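Local atomic coordinates of putative metallopeptidase (Corynebacterium diphtheriae, PDB entry 3QOC), a protein that probably acts, as the full-length enzyme, as a metal-dependent aminopeptidase, this chain being its N-terminal creatinase/prolidase-like domain. Residues V31-L34 with T35-R38; Y105-V108 with S109-E112. All coordinates share one frame; numbering follows the deposited sequence.

Contact 1 (V31-L34 with T35-R38). With SO4 (sulfate ion), chain F.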
loop_
_atom_site.group_PDB
_atom_site.type_symbol
_atom_site.label_atom_id
_atom_site.label_comp_id
_atom_site.label_asym_id
_atom_site.label_seq_id
_atom_site.Cartn_x
_atom_site.Cartn_y
_atom_site.Cartn_z
ATOM N N VAL A 31 0.797 -0.763 2.987
ATOM C CA VAL A 31 2.192 -0.807 3.361
ATOM C C VAL A 31 2.687 0.608 3.602
ATOM O O VAL A 31 2.546 1.468 2.736
ATOM C CB VAL A 31 2.966 -1.406 2.180
ATOM C CG1 VAL A 31 4.469 -1.592 2.559
ATOM C CG2 VAL A 31 2.310 -2.752 1.774
ATOM N N THR A 32 3.167 0.891 4.785
ATOM C CA THR A 32 3.642 2.184 5.104
ATOM C C THR A 32 5.150 2.221 5.408
ATOM O O THR A 32 5.783 3.286 5.347
ATOM C CB THR A 32 2.816 2.770 6.321
ATOM O OG1 THR A 32 2.801 1.827 7.409
ATOM C CG2 THR A 32 1.337 3.142 5.906
ATOM N N HIS A 33 5.745 1.100 5.741
ATOM C CA HIS A 33 7.209 1.105 6.003
ATOM C C HIS A 33 8.000 1.239 4.681
ATOM O O HIS A 33 7.767 0.491 3.719
ATOM C CB HIS A 33 7.592 -0.170 6.734
ATOM C CG HIS A 33 9.061 -0.253 7.128
ATOM N ND1 HIS A 33 9.603 0.486 8.165
ATOM C CD2 HIS A 33 10.075 -1.001 6.641
ATOM C CE1 HIS A 33 10.886 0.192 8.306
ATOM N NE2 HIS A 33 11.209 -0.711 7.390
ATOM N N LEU A 34 8.898 2.205 4.597
ATOM C CA LEU A 34 9.455 2.603 3.323
ATOM C C LEU A 34 10.258 1.505 2.636
ATOM O O LEU A 34 10.213 1.406 1.411
ATOM C CB LEU A 34 10.293 3.908 3.417
ATOM C CG LEU A 34 9.515 5.242 3.088
ATOM C CD1 LEU A 34 9.036 5.301 1.760
ATOM C CD2 LEU A 34 8.300 5.563 3.906
ATOM N N THR A 35 11.076 0.745 3.379
ATOM C CA THR A 35 11.903 -0.272 2.734
ATOM C C THR A 35 10.988 -1.358 2.161
ATOM O O THR A 35 11.280 -1.943 1.123
ATOM C CB THR A 35 12.919 -0.893 3.711
ATOM O OG1 THR A 35 12.245 -1.649 4.715
ATOM C CG2 THR A 35 13.742 0.239 4.414
ATOM N N HIS A 36 9.853 -1.583 2.816
ATOM C CA HIS A 36 8.815 -2.495 2.281
ATOM C C HIS A 36 8.227 -1.963 1.014
ATOM O O HIS A 36 8.138 -2.704 0.008
ATOM C CB HIS A 36 7.745 -2.846 3.300
ATOM C CG HIS A 36 8.280 -3.581 4.489
ATOM N ND1 HIS A 36 7.551 -3.758 5.645
ATOM C CD2 HIS A 36 9.487 -4.166 4.715
ATOM C CE1 HIS A 36 8.288 -4.380 6.538
ATOM N NE2 HIS A 36 9.473 -4.653 5.998
ATOM N N ILE A 37 7.943 -0.667 0.950
ATOM C CA ILE A 37 7.361 -0.081 -0.297
ATOM C C ILE A 37 8.387 -0.201 -1.448
ATOM O O ILE A 37 8.057 -0.480 -2.630
ATOM C CB ILE A 37 6.945 1.350 -0.049
ATOM C CG1 ILE A 37 5.737 1.414 0.911
ATOM C CG2 ILE A 37 6.762 2.047 -1.319
ATOM C CD1 ILE A 37 5.494 2.754 1.560
ATOM N N ARG A 38 9.654 0.017 -1.113
ATOM C CA ARG A 38 10.722 -0.051 -2.108
ATOM C C ARG A 38 10.870 -1.465 -2.666
ATOM O O ARG A 38 11.010 -1.662 -3.872
ATOM C CB ARG A 38 12.048 0.418 -1.505
ATOM C CG ARG A 38 13.011 1.018 -2.516
ATOM C CD ARG A 38 13.791 -0.063 -3.245
ATOM N NE ARG A 38 14.095 -1.198 -2.378
ATOM C CZ ARG A 38 14.485 -2.390 -2.818
ATOM N NH1 ARG A 38 14.619 -2.607 -4.119
ATOM N NH2 ARG A 38 14.740 -3.365 -1.957
HETATM S S SO4 F . 16.309 -5.293 -5.123
HETATM O O1 SO4 F . 16.310 -6.700 -5.424
HETATM O O2 SO4 F . 16.297 -5.400 -3.693
HETATM O O3 SO4 F . 17.498 -4.646 -5.639
HETATM O O4 SO4 F . 15.193 -4.659 -5.809
#

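Contact 2 (Y105-V108 with S109-E112)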
loop_
_atom_site.group_PDB
_atom_site.type_symbol
_atom_site.label_atom_id
_atom_site.label_comp_id
_atom_site.label_asym_id
_atom_site.label_seq_id
_atom_site.Cartn_x
_atom_site.Cartn_y
_atom_site.Cartn_z
ATOM N N TYR A 105 5.016 -1.449 12.714
ATOM C CA TYR A 105 5.706 -0.274 12.253
ATOM C C TYR A 105 4.935 1.003 12.428
ATOM O O TYR A 105 5.525 2.074 12.552
ATOM C CB TYR A 105 6.120 -0.408 10.777
ATOM C CG TYR A 105 7.045 -1.570 10.520
ATOM C CD1 TYR A 105 8.422 -1.399 10.481
ATOM C CD2 TYR A 105 6.555 -2.857 10.381
ATOM C CE1 TYR A 105 9.281 -2.487 10.254
ATOM C CE2 TYR A 105 7.378 -3.907 10.136
ATOM C CZ TYR A 105 8.746 -3.708 10.064
ATOM O OH TYR A 105 9.561 -4.787 9.874
ATOM N N LEU A 106 3.625 0.949 12.410
ATOM C CA LEU A 106 2.865 2.180 12.595
ATOM C C LEU A 106 2.807 2.513 14.092
ATOM O O LEU A 106 2.710 1.591 14.954
ATOM C CB LEU A 106 1.486 1.949 12.040
ATOM C CG LEU A 106 0.731 3.095 11.447
ATOM C CD1 LEU A 106 1.540 3.740 10.311
ATOM C CD2 LEU A 106 -0.620 2.539 11.061
ATOM N N SER A 107 2.876 3.798 14.424
ATOM C CA SER A 107 2.746 4.210 15.788
ATOM C C SER A 107 1.275 4.309 16.152
ATOM O O SER A 107 0.434 4.435 15.307
ATOM C CB SER A 107 3.343 5.571 15.968
ATOM O OG SER A 107 2.668 6.453 15.125
ATOM N N VAL A 108 1.004 4.262 17.443
ATOM C CA VAL A 108 -0.348 4.457 17.938
ATOM C C VAL A 108 -0.928 5.718 17.374
ATOM O O VAL A 108 -2.055 5.712 16.888
ATOM C CB VAL A 108 -0.383 4.472 19.426
ATOM C CG1 VAL A 108 -1.896 4.603 19.944
ATOM C CG2 VAL A 108 0.282 3.201 19.934
ATOM N N SER A 109 -0.197 6.820 17.366
ATOM C CA SER A 109 -0.906 8.025 16.879
ATOM C C SER A 109 -1.035 8.034 15.351
ATOM O O SER A 109 -2.014 8.581 14.824
ATOM C CB SER A 109 -0.277 9.320 17.372
ATOM O OG SER A 109 1.034 9.340 16.911
ATOM N N GLN A 110 -0.088 7.430 14.630
ATOM C CA GLN A 110 -0.238 7.340 13.185
ATOM C C GLN A 110 -1.445 6.478 12.854
ATOM O O GLN A 110 -2.173 6.741 11.922
ATOM C CB GLN A 110 1.013 6.771 12.540
ATOM C CG GLN A 110 2.124 7.788 12.405
ATOM C CD GLN A 110 3.494 7.163 11.983
ATOM O OE1 GLN A 110 4.327 7.821 11.342
ATOM N NE2 GLN A 110 3.747 5.952 12.419
ATOM N N CYS A 111 -1.642 5.416 13.599
ATOM C CA CYS A 111 -2.794 4.575 13.396
ATOM C C CYS A 111 -4.118 5.212 13.768
ATOM O O CYS A 111 -5.106 5.057 13.069
ATOM C CB CYS A 111 -2.611 3.282 14.164
ATOM S SG CYS A 111 -4.047 2.166 13.961
ATOM N N GLU A 112 -4.175 5.945 14.853
ATOM C CA GLU A 112 -5.387 6.695 15.173
ATOM C C GLU A 112 -5.740 7.680 14.037
ATOM O O GLU A 112 -6.930 7.820 13.692
ATOM C CB GLU A 112 -5.267 7.432 16.522
ATOM C CG GLU A 112 -6.628 7.514 17.282
ATOM C CD GLU A 112 -6.548 8.420 18.521
ATOM O OE1 GLU A 112 -5.532 9.170 18.617
ATOM O OE2 GLU A 112 -7.466 8.375 19.402
#

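Contact 1 (V31-L34 with T35-R38)
His33 turns the edge of its imidazole to the face of His36, an edge-to-face pair with ring centroids 4.6 Å apart and planes at 60°. The touching atom is His33 CD2, which sits over the middle of the His36 ring. A chi1 of -177°, which sets CG opposite the backbone N, carries the His33 ring alongside the first helical turn, where Thr35 OG1 also lies near its plane, 3.0 Å from His33 CD2. On the buried side Val31 CG1 meets His36 CB at 3.6 Å and Ile37 CG1 at 3.7 Å, and Ile37 CD1 also rests against the carbonyl oxygens of Val31 and Thr32. His33 is the N-cap residue of helix 34-41, and its O accepts from Ile37 N at 3.0 Å; Leu34 O accepts from Arg38 N. Further out, Glu102 bonds His36 ND1 and the backbone N of both Thr32 and His33, fixing the loop and the second ring together. The end of Arg38 leads away from the loop to a sulfate, probably from the crystallisation liquor, bound through NH1 to O4 (2.7 Å) and NH2 to O2 (3.1 Å), with Arg9 and Arg13 as further donors. Three arginines would probably make this spot locally positive and able to hold an anion.

Contact 2 (Y105-V108 with S109-E112)
Ser107 is the N-cap of helix 108-117: its OG accepts from Gln110 N at 3.0 Å, with an N-H...O angle of 153°. The hydroxyl lies between the backbone N and the carbonyl carbon of its own residue (chi1 59°), which swings it over the start of the helix and brings it to an amide of the first turn. Gln110 runs past the hydroxyl with CG anti to its carbonyl carbon; Gln110 CB and CG each lie 3.1 Å from Ser107 OG. Leu106, just before the cap, reaches forward along the helix flank and divides its branches between two residues: CD1 rests on Gln110 CB, while CD2 packs on Cys111 CB, each at 3.8 Å. Phe101 of strand 97-102 touches both Leu106 and Cys111, tying the cap to the sheet. Cys111 is the buried member of the group, whereas Val108, Ser109, Gln110 and Glu112 are exposed. The helical bonds then begin in regular fashion, Glu112 N giving to Val108 O at 2.9 Å, and Cys111 N giving to Ser107 O, also at 2.9 Å.

How the contacts relate
Both contacts are helix N-termini that follow strands of the mixed sheet: 31-34 leads from strand 28-31 into helix 34-41, while the loop 105-108 joins strand 97-102 to helix 108-117. Contact 1 is partly buried, with Val31 and Ile37 packed on Leu50, and its histidines give it an aromatic character. Contact 2 lies nearer the surface, its centre about 15 Å from the centre of the chain, against about 8 Å for contact 1. It uses a side-chain capping bond from Ser107, whereas His33 holds the N-cap position in contact 1 and uses its backbone O. The two loops meet directly: Tyr105 packs on both His33 and His36, and Leu106 CD1 touches Thr32 OG1. Neighbouring parallel strands thus bring the two helix starts together.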